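Local coordinates for dehydrogenase (Thermotoga maritima, PDB 3EZY), which catalyses the NAD(+)-dependent oxidation of myo-inositol to scyllo-inosose, probably as part of a myo-inositol degradation pathway, at the interface of chains A and B and the interface of chains A and C. Residues are numbered along the deposited sequence; one frame, centred on the assembly and turned at random. Chains: chain A/B/C, Dehydrogenase.

Contact 1: the interface of chains A and B. Residues chain A 195-197, 326; chain B 218, 222, 224.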
ATOM      1  N   ASP A 195     -30.756  -6.872  -6.843  1.00 22.28           N
ATOM      2  CA  ASP A 195     -30.792  -7.422  -8.201  1.00 22.41           C
ATOM      3  C   ASP A 195     -29.703  -8.493  -8.331  1.00 21.67           C
ATOM      4  O   ASP A 195     -28.803  -8.559  -7.497  1.00 20.71           O
ATOM      5  CB  ASP A 195     -30.673  -6.332  -9.285  1.00 22.12           C
ATOM      6  CG  ASP A 195     -31.270  -6.773 -10.646  1.00 23.02           C
ATOM      7  OD1 ASP A 195     -31.584  -7.984 -10.883  1.00 21.34           O
ATOM      8  OD2 ASP A 195     -31.359  -5.918 -11.521  1.00 25.42           O
ATOM      9  N   GLY A 196     -29.777  -9.336  -9.355  1.00 21.11           N
ATOM     10  CA  GLY A 196     -28.807 -10.423  -9.484  1.00 20.97           C
ATOM     11  C   GLY A 196     -28.844 -10.844 -10.939  1.00 21.36           C
ATOM     12  O   GLY A 196     -29.849 -10.613 -11.588  1.00 20.74           O
ATOM     13  N   SER A 197     -27.747 -11.446 -11.429  1.00 20.75           N
ATOM     14  CA  SER A 197     -27.609 -11.923 -12.802  1.00 21.73           C
ATOM     15  C   SER A 197     -26.869 -13.241 -12.834  1.00 22.56           C
ATOM     16  O   SER A 197     -26.300 -13.673 -11.832  1.00 22.62           O
ATOM     17  CB  SER A 197     -26.800 -10.912 -13.636  1.00 21.66           C
ATOM     18  OG  SER A 197     -27.465  -9.665 -13.769  1.00 22.97           O
ATOM     19  N   LYS A 326     -38.694  -6.406  -8.503  1.00 27.44           N
ATOM     20  CA  LYS A 326     -37.905  -5.241  -8.968  1.00 27.40           C
ATOM     21  C   LYS A 326     -38.267  -3.952  -8.229  1.00 26.08           C
ATOM     22  O   LYS A 326     -38.396  -2.917  -8.806  1.00 25.70           O
ATOM     23  CB  LYS A 326     -38.033  -5.009 -10.469  1.00 27.59           C
ATOM     24  CG  LYS A 326     -37.973  -6.256 -11.326  1.00 30.81           C
ATOM     25  CD  LYS A 326     -36.582  -6.739 -11.448  1.00 36.20           C
ATOM     26  CE  LYS A 326     -36.219  -7.203 -12.907  1.00 43.02           C
ATOM     27  NZ  LYS A 326     -34.681  -7.399 -13.102  1.00 46.19           N
TER
ATOM     28  N   ARG B 218     -28.189  -1.535 -14.067  1.00 21.31           N
ATOM     29  CA  ARG B 218     -28.254  -2.841 -14.684  1.00 22.26           C
ATOM     30  C   ARG B 218     -27.905  -2.566 -16.113  1.00 23.09           C
ATOM     31  O   ARG B 218     -28.586  -1.788 -16.788  1.00 23.70           O
ATOM     32  CB  ARG B 218     -29.649  -3.482 -14.565  1.00 21.37           C
ATOM     33  CG  ARG B 218     -29.890  -4.570 -15.628  1.00 23.56           C
ATOM     34  CD  ARG B 218     -31.148  -5.403 -15.311  1.00 23.59           C
ATOM     35  NE  ARG B 218     -30.873  -6.392 -14.259  1.00 22.36           N
ATOM     36  CZ  ARG B 218     -30.288  -7.561 -14.473  1.00 24.29           C
ATOM     37  NH1 ARG B 218     -29.922  -7.902 -15.692  1.00 25.45           N
ATOM     38  NH2 ARG B 218     -30.091  -8.415 -13.471  1.00 27.54           N
ATOM     39  N   GLY B 222     -26.178  -7.667 -18.531  1.00 25.44           N
ATOM     40  CA  GLY B 222     -26.467  -8.316 -17.236  1.00 24.90           C
ATOM     41  C   GLY B 222     -25.449  -7.941 -16.131  1.00 24.90           C
ATOM     42  O   GLY B 222     -25.626  -8.257 -14.937  1.00 24.19           O
ATOM     43  N   LEU B 224     -23.787  -5.643 -13.374  1.00 22.97           N
ATOM     44  CA  LEU B 224     -24.383  -4.715 -12.417  1.00 22.07           C
ATOM     45  C   LEU B 224     -23.386  -3.650 -11.951  1.00 22.34           C
ATOM     46  O   LEU B 224     -22.151  -3.854 -11.965  1.00 21.95           O
ATOM     47  CB  LEU B 224     -24.930  -5.510 -11.202  1.00 23.23           C
ATOM     48  CG  LEU B 224     -25.982  -6.581 -11.592  1.00 24.22           C
ATOM     49  CD1 LEU B 224     -26.355  -7.486 -10.466  1.00 25.82           C
ATOM     50  CD2 LEU B 224     -27.259  -5.917 -12.192  1.00 27.13           C
TER
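Two torsions bring A:Asp195 and B:Arg218 together: chi1 of -157° turns the aspartate carboxylate away from its own backbone N, and a bend at chi3 (-78°) swings the otherwise extended arginine so that its guanidinium lies beside that carboxylate. The salt bridge, at the sheet interface of two subunits of this Gfo/Idh/MocA-family enzyme, illustrates how a charged pair can be held by its surroundings. The arginine grips side-on, NE of B:Arg218 giving an almost straight bond to OD2 of A:Asp195 (2.8 Å), on the syn side but tilted out of the carboxylate plane. NH2 of B:Arg218 reaches OD1 of A:Asp195 at 3.0 Å from above the carboxylate, the two planes being 46° apart. From that same face the backbone N of A:Gly196 donates to OD1 of A:Asp195 at 2.7 Å, which probably limits rotation of the carboxylate. With alanine here both acceptor oxygens go, and the guanidinium of B:Arg218 would probably lose its countercharge and turn more freely. A:Lys326 NZ sits 3.9 Å from OD1 of A:Asp195, so this carboxylate probably serves two cationic groups at once. On one guanidinium face lies methyl CD2 of B:Leu224, near the rim, while CD1 of that leucine packs on CA of A:Gly196. Farther along the strand, the hydroxyl OG of A:Ser197 donates to the carbonyl O of B:Gly222 at 2.6 Å, in the carbonyl plane and on a lone pair.

Contact 2: the interface of chains A and B. Residues chain A 214, 216, 224, 226; chain B 193, 214, 216, 226.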
ATOM      1  N   VAL A 214     -26.290  -7.625  -6.176  1.00 21.02           N
ATOM      2  CA  VAL A 214     -26.107  -6.380  -5.464  1.00 22.24           C
ATOM      3  C   VAL A 214     -27.355  -6.201  -4.582  1.00 23.09           C
ATOM      4  O   VAL A 214     -28.469  -6.518  -5.029  1.00 23.60           O
ATOM      5  CB  VAL A 214     -25.980  -5.201  -6.463  1.00 22.22           C
ATOM      6  CG1 VAL A 214     -26.117  -3.867  -5.719  1.00 25.22           C
ATOM      7  CG2 VAL A 214     -24.678  -5.254  -7.210  1.00 16.79           C
ATOM      8  N   VAL A 216     -29.108  -3.290  -1.819  1.00 22.04           N
ATOM      9  CA  VAL A 216     -29.080  -2.005  -1.160  1.00 22.23           C
ATOM     10  C   VAL A 216     -29.878  -2.102   0.119  1.00 22.99           C
ATOM     11  O   VAL A 216     -30.971  -2.669   0.130  1.00 22.83           O
ATOM     12  CB  VAL A 216     -29.757  -0.908  -2.022  1.00 23.36           C
ATOM     13  CG1 VAL A 216     -29.770   0.447  -1.261  1.00 22.12           C
ATOM     14  CG2 VAL A 216     -29.063  -0.787  -3.349  1.00 22.82           C
ATOM     15  N   LEU A 224     -27.251   4.340   4.463  1.00 20.90           N
ATOM     16  CA  LEU A 224     -27.446   3.389   3.371  1.00 20.59           C
ATOM     17  C   LEU A 224     -26.299   2.384   3.284  1.00 20.86           C
ATOM     18  O   LEU A 224     -25.180   2.674   3.639  1.00 20.29           O
ATOM     19  CB  LEU A 224     -27.539   4.142   2.032  1.00 20.42           C
ATOM     20  CG  LEU A 224     -28.660   5.165   2.027  1.00 24.25           C
ATOM     21  CD1 LEU A 224     -28.457   6.180   0.912  1.00 23.59           C
ATOM     22  CD2 LEU A 224     -30.047   4.482   1.960  1.00 23.65           C
ATOM     23  N   VAL A 226     -24.578  -1.013   0.699  1.00 19.60           N
ATOM     24  CA  VAL A 226     -24.599  -1.752  -0.557  1.00 18.98           C
ATOM     25  C   VAL A 226     -23.736  -2.983  -0.371  1.00 18.74           C
ATOM     26  O   VAL A 226     -22.557  -2.904   0.024  1.00 18.27           O
ATOM     27  CB  VAL A 226     -23.981  -0.978  -1.753  1.00 21.66           C
ATOM     28  CG1 VAL A 226     -24.084  -1.873  -3.033  1.00 23.31           C
ATOM     29  CG2 VAL A 226     -24.662   0.369  -2.012  1.00 19.79           C
TER
ATOM     30  N   PHE B 193     -31.918   1.883 -10.095  1.00 24.13           N
ATOM     31  CA  PHE B 193     -32.643   2.050  -8.817  1.00 23.73           C
ATOM     32  C   PHE B 193     -31.881   3.041  -7.963  1.00 23.41           C
ATOM     33  O   PHE B 193     -30.681   2.920  -7.841  1.00 23.64           O
ATOM     34  CB  PHE B 193     -32.773   0.722  -8.067  1.00 22.99           C
ATOM     35  CG  PHE B 193     -33.273   0.883  -6.651  1.00 24.11           C
ATOM     36  CD1 PHE B 193     -34.633   0.908  -6.387  1.00 23.40           C
ATOM     37  CD2 PHE B 193     -32.390   1.074  -5.593  1.00 25.92           C
ATOM     38  CE1 PHE B 193     -35.112   1.103  -5.105  1.00 25.14           C
ATOM     39  CE2 PHE B 193     -32.871   1.255  -4.297  1.00 24.18           C
ATOM     40  CZ  PHE B 193     -34.238   1.256  -4.057  1.00 26.67           C
ATOM     41  N   VAL B 214     -27.275   6.303  -3.165  1.00 21.23           N
ATOM     42  CA  VAL B 214     -26.796   5.088  -3.788  1.00 21.84           C
ATOM     43  C   VAL B 214     -27.595   4.905  -5.055  1.00 22.08           C
ATOM     44  O   VAL B 214     -28.856   5.109  -5.065  1.00 22.60           O
ATOM     45  CB  VAL B 214     -27.044   3.859  -2.877  1.00 22.70           C
ATOM     46  CG1 VAL B 214     -26.808   2.591  -3.642  1.00 26.24           C
ATOM     47  CG2 VAL B 214     -26.140   3.896  -1.617  1.00 21.86           C
ATOM     48  N   VAL B 216     -28.117   1.879  -8.189  1.00 21.29           N
ATOM     49  CA  VAL B 216     -27.783   0.623  -8.858  1.00 21.35           C
ATOM     50  C   VAL B 216     -28.045   0.725 -10.352  1.00 21.27           C
ATOM     51  O   VAL B 216     -29.071   1.294 -10.760  1.00 19.81           O
ATOM     52  CB  VAL B 216     -28.626  -0.572  -8.325  1.00 22.76           C
ATOM     53  CG1 VAL B 216     -28.214  -1.884  -9.041  1.00 20.25           C
ATOM     54  CG2 VAL B 216     -28.469  -0.684  -6.838  1.00 21.10           C
ATOM     55  N   VAL B 226     -22.884  -0.245  -8.970  1.00 21.52           N
ATOM     56  CA  VAL B 226     -23.340   0.539  -7.838  1.00 22.48           C
ATOM     57  C   VAL B 226     -22.526   1.807  -7.732  1.00 22.55           C
ATOM     58  O   VAL B 226     -21.293   1.747  -7.638  1.00 22.57           O
ATOM     59  CB  VAL B 226     -23.165  -0.215  -6.520  1.00 22.57           C
ATOM     60  CG1 VAL B 226     -23.861   0.561  -5.373  1.00 24.70           C
ATOM     61  CG2 VAL B 226     -23.781  -1.605  -6.655  1.00 23.27           C
TER
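At the apolar centre A:Val226 and B:Val226 reach toward each other, tip to tip, their CG1 methyls 3.4 Å apart, across the packed C-terminal-domain sheets of two Gfo/Idh/MocA-family subunits. In both residues CG1 stands opposite the backbone N (chi1 -179° in A:Val226), and this aims the same branch of each valine at its symmetry mate. The CG2 branches also reach the neighbouring valines. That of B:Val226 fits against CG1 of A:Val214 at 3.4 Å, and that of A:Val226 against CG1 of B:Val214 at 3.5 Å; in both pairs the side chains slide past each other in opposite directions. These methyls sit a little closer than ordinary van der Waals spacing, so the packing is snug. One step outward, A:Val216 and B:Val216 slide by each other in the same opposed manner, CG2 against CG2 at 3.5 Å. CB of A:Leu224 then leans on CG2 of B:Val214 at 3.9 Å, extending the apolar surface along strand 224-230. At the margin the ring of B:Phe193 comes near A:Val216, its CE2 4.4 Å from CG1, a looser neighbour than the valines. Toward the polar rim, B:Asp195 lies two residues beyond B:Phe193 on strand 189-197 of chain B, and A:Arg218 two residues beyond A:Val216 on strand 212-219 of chain A.

Contact 3: the interface of chains A and C. Residues chain A 249; chain C 261-263, 268.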
ATOM      1  N   ARG A 249     -13.467   7.669   7.220  1.00 18.61           N
ATOM      2  CA  ARG A 249     -13.760   6.413   6.563  1.00 19.64           C
ATOM      3  C   ARG A 249     -12.943   5.300   7.186  1.00 18.96           C
ATOM      4  O   ARG A 249     -11.805   5.509   7.622  1.00 19.60           O
ATOM      5  CB  ARG A 249     -13.435   6.526   5.065  1.00 19.42           C
ATOM      6  CG  ARG A 249     -13.761   5.260   4.219  1.00 19.61           C
ATOM      7  CD  ARG A 249     -13.095   5.394   2.804  1.00 17.01           C
ATOM      8  NE  ARG A 249     -11.691   4.977   2.919  1.00 19.66           N
ATOM      9  CZ  ARG A 249     -10.746   5.217   2.017  1.00 24.35           C
ATOM     10  NH1 ARG A 249     -11.020   5.918   0.903  1.00 21.60           N
ATOM     11  NH2 ARG A 249      -9.511   4.780   2.255  1.00 22.06           N
TER
ATOM     12  N   VAL C 261      -7.707   0.113   7.957  1.00 18.44           N
ATOM     13  CA  VAL C 261      -7.146   1.414   7.653  1.00 18.92           C
ATOM     14  C   VAL C 261      -8.234   2.454   8.002  1.00 20.04           C
ATOM     15  O   VAL C 261      -9.382   2.398   7.531  1.00 19.48           O
ATOM     16  CB  VAL C 261      -6.778   1.543   6.157  1.00 19.25           C
ATOM     17  CG1 VAL C 261      -6.387   3.042   5.782  1.00 17.58           C
ATOM     18  CG2 VAL C 261      -5.628   0.563   5.781  1.00 16.43           C
ATOM     19  N   LEU C 262      -7.848   3.416   8.809  1.00 19.26           N
ATOM     20  CA  LEU C 262      -8.719   4.507   9.186  1.00 19.66           C
ATOM     21  C   LEU C 262      -8.304   5.778   8.392  1.00 20.07           C
ATOM     22  O   LEU C 262      -7.119   6.165   8.381  1.00 19.66           O
ATOM     23  CB  LEU C 262      -8.569   4.735  10.690  1.00 19.76           C
ATOM     24  CG  LEU C 262      -9.294   5.995  11.261  1.00 22.42           C
ATOM     25  CD1 LEU C 262     -10.830   5.940  11.093  1.00 23.08           C
ATOM     26  CD2 LEU C 262      -8.896   6.212  12.755  1.00 20.33           C
ATOM     27  N   THR C 263      -9.260   6.438   7.752  1.00 20.16           N
ATOM     28  CA  THR C 263      -8.961   7.677   6.989  1.00 20.87           C
ATOM     29  C   THR C 263      -9.630   8.900   7.624  1.00 22.78           C
ATOM     30  O   THR C 263     -10.875   8.944   7.797  1.00 22.52           O
ATOM     31  CB  THR C 263      -9.412   7.532   5.523  1.00 21.17           C
ATOM     32  OG1 THR C 263      -8.900   6.297   4.987  1.00 22.01           O
ATOM     33  CG2 THR C 263      -8.945   8.718   4.608  1.00 19.06           C
ATOM     34  N   ASP C 268      -4.701   8.442   5.485  1.00 20.60           N
ATOM     35  CA  ASP C 268      -4.867   7.089   5.942  1.00 20.22           C
ATOM     36  C   ASP C 268      -3.956   6.771   7.124  1.00 20.49           C
ATOM     37  O   ASP C 268      -2.805   7.224   7.167  1.00 18.35           O
ATOM     38  CB  ASP C 268      -4.507   6.098   4.834  1.00 19.55           C
ATOM     39  CG  ASP C 268      -5.435   6.174   3.639  1.00 21.18           C
ATOM     40  OD1 ASP C 268      -6.640   6.439   3.795  1.00 21.87           O
ATOM     41  OD2 ASP C 268      -4.937   5.947   2.518  1.00 24.72           O
TER
HETATM   42  O   HOH W   1     -10.132   4.057   5.128  1.00 19.74           O
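Backbone meets backbone where A:Arg249 and C:Thr263 form an antiparallel bridge, linking strand 248-252 of chain A to strand 260-264 of chain C and so carrying a beta-sheet across the subunit boundary. The amide N of C:Thr263 donates to O of A:Arg249 at 2.7 Å, and N of A:Arg249 returns a bond to O of C:Thr263 at 2.9 Å. Alongside this pairing the two side chains lie next to each other and point the same way. The arginine leaves its strand extended, then turns at chi3 (83°), which brings the guanidinium back toward the threonine. NH2 of A:Arg249 comes within 3.2 Å of OG1 of C:Thr263, which lies over the guanidinium face and not along an N-H: a close polar contact, doubtful as a hydrogen bond. Water 1 fills the angle between them, in the guanidinium plane at its edge. It bonds to NE of A:Arg249 and, at 3.0 Å, to NH2 of A:Arg249, and also to OG1 of C:Thr263 and the carbonyl O of C:Val261. In the next shell C:Asp268 probably orients the hydroxyl: OG1 of C:Thr263 donates to OD1 of C:Asp268 at 2.6 Å, nearly along the C-O direction. A valine in place of C:Thr263 would keep the backbone bridge but would probably leave the water and the carboxylate of C:Asp268 each short of the hydroxyl partner. The same carboxylate also forms a longer salt bridge with the arginine, its plane tilted 34° from the guanidinium, with OD1 of C:Asp268 lying 3.7 Å from NH2 of A:Arg249.

Contact 4: the interface of chains A and B. Residues chain A 218, 222, 224; chain B 195-197, 212.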
ATOM      1  N   ARG A 218     -31.441   0.148   3.432  1.00 23.15           N
ATOM      2  CA  ARG A 218     -31.732   1.383   4.129  1.00 23.16           C
ATOM      3  C   ARG A 218     -31.915   1.072   5.620  1.00 24.12           C
ATOM      4  O   ARG A 218     -32.832   0.299   6.042  1.00 24.26           O
ATOM      5  CB  ARG A 218     -32.978   2.066   3.561  1.00 23.34           C
ATOM      6  CG  ARG A 218     -33.524   3.123   4.496  1.00 25.97           C
ATOM      7  CD  ARG A 218     -34.709   3.869   3.894  1.00 29.53           C
ATOM      8  NE  ARG A 218     -34.294   4.753   2.815  1.00 30.65           N
ATOM      9  CZ  ARG A 218     -33.878   6.005   2.992  1.00 29.01           C
ATOM     10  NH1 ARG A 218     -33.821   6.532   4.214  1.00 27.09           N
ATOM     11  NH2 ARG A 218     -33.513   6.725   1.944  1.00 24.80           N
ATOM     12  N   GLY A 222     -31.450   6.169   8.390  1.00 25.38           N
ATOM     13  CA  GLY A 222     -31.280   6.767   7.057  1.00 24.84           C
ATOM     14  C   GLY A 222     -29.927   6.466   6.404  1.00 23.77           C
ATOM     15  O   GLY A 222     -29.735   6.736   5.233  1.00 23.11           O
ATOM     16  N   LEU A 224     -27.251   4.340   4.463  1.00 20.90           N
ATOM     17  CA  LEU A 224     -27.446   3.389   3.371  1.00 20.59           C
ATOM     18  C   LEU A 224     -26.299   2.384   3.284  1.00 20.86           C
ATOM     19  O   LEU A 224     -25.180   2.674   3.639  1.00 20.29           O
ATOM     20  CB  LEU A 224     -27.539   4.142   2.032  1.00 20.42           C
ATOM     21  CG  LEU A 224     -28.660   5.165   2.027  1.00 24.25           C
ATOM     22  CD1 LEU A 224     -28.457   6.180   0.912  1.00 23.59           C
ATOM     23  CD2 LEU A 224     -30.047   4.482   1.960  1.00 23.65           C
TER
ATOM     24  N   ASP B 195     -31.706   5.486  -4.178  1.00 22.45           N
ATOM     25  CA  ASP B 195     -32.227   5.931  -2.891  1.00 23.31           C
ATOM     26  C   ASP B 195     -31.261   6.964  -2.378  1.00 22.79           C
ATOM     27  O   ASP B 195     -30.114   7.010  -2.819  1.00 22.18           O
ATOM     28  CB  ASP B 195     -32.450   4.766  -1.879  1.00 23.69           C
ATOM     29  CG  ASP B 195     -33.449   5.157  -0.718  1.00 26.87           C
ATOM     30  OD1 ASP B 195     -34.000   6.290  -0.724  1.00 25.60           O
ATOM     31  OD2 ASP B 195     -33.671   4.367   0.233  1.00 27.66           O
ATOM     32  N   GLY B 196     -31.723   7.839  -1.487  1.00 21.76           N
ATOM     33  CA  GLY B 196     -30.898   8.902  -1.014  1.00 21.12           C
ATOM     34  C   GLY B 196     -31.433   9.333   0.328  1.00 22.11           C
ATOM     35  O   GLY B 196     -32.619   9.122   0.625  1.00 21.90           O
ATOM     36  N   SER B 197     -30.568   9.938   1.125  1.00 22.41           N
ATOM     37  CA  SER B 197     -30.939  10.426   2.455  1.00 24.13           C
ATOM     38  C   SER B 197     -30.377  11.822   2.714  1.00 23.68           C
ATOM     39  O   SER B 197     -29.497  12.275   2.013  1.00 22.93           O
ATOM     40  CB  SER B 197     -30.435   9.489   3.568  1.00 24.03           C
ATOM     41  OG  SER B 197     -31.115   8.244   3.547  1.00 28.74           O
ATOM     42  N   THR B 212     -26.731  12.346   0.346  1.00 23.68           N
ATOM     43  CA  THR B 212     -26.094  11.024   0.410  1.00 23.48           C
ATOM     44  C   THR B 212     -26.937  10.120  -0.438  1.00 22.81           C
ATOM     45  O   THR B 212     -28.145  10.130  -0.257  1.00 24.22           O
ATOM     46  CB  THR B 212     -26.138  10.438   1.836  1.00 23.19           C
ATOM     47  OG1 THR B 212     -25.546  11.357   2.769  1.00 25.07           O
ATOM     48  CG2 THR B 212     -25.376   9.106   1.876  1.00 22.69           C
TER
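A:Arg218 reaches over to B:Asp195 from strand 212-219, in the C-terminal domain of this Gfo/Idh/MocA-family enzyme, and repeats, with the chains exchanged, a bridge made by the other copy. CB of A:Arg218 already lies 4.1 Å from OD2 of B:Asp195, and CD passes the same oxygen more closely. The chain then bends at chi3 (-71°), laying NE against the carboxylate. NE of A:Arg218 donates to OD2 of B:Asp195 at 2.7 Å, on the syn side and somewhat out of the carboxylate plane. Beyond CZ the guanidinium divides its work. NH2 of A:Arg218 donates to OD1 of B:Asp195 at 2.7 Å from above the carboxylate, the two planes standing 50° apart, and shares that oxygen with the backbone N of B:Gly196, which comes from the same face. NH2 of A:Arg218 also makes a weak bond to the carbonyl O of B:Gly196, 2.9 Å away and at the guanidinium edge. NH1 and NH2 of A:Arg218 both add weak bonds to OG of B:Ser197, each near 3.3 Å. OG of B:Ser197 in turn donates to O of A:Gly222 at 2.7 Å, on a lone pair in the carbonyl plane, so the loop between the two strands of chain A is tied to the strand of chain B. Over one guanidinium face, toward its rim, sits CD2 of A:Leu224, while CD1 of A:Leu224 lies 4.1 Å from the backbone O of B:Thr212, a loose contact.

Contacts 1 and 4 are twin charged ends of one two-fold interface, their C-alpha centres about 20 Å apart, with contact 2 lying between them at about 11 Å from contact 1 and 9 Å from contact 4; A:Leu224 belongs to both contact 2 and contact 4. Strands 189-197, 212-219 and 224-230 supply most of the residues of all three, so the valine centre is bounded by a salt bridge at each end. Contact 3 joins chain A to chain C through strands 248-252 and 260-264, about 22 Å from contact 2. Two separate interfaces on one subunit would let four copies assemble, as deposited, though the structure alone does not show whether this is the working oligomer.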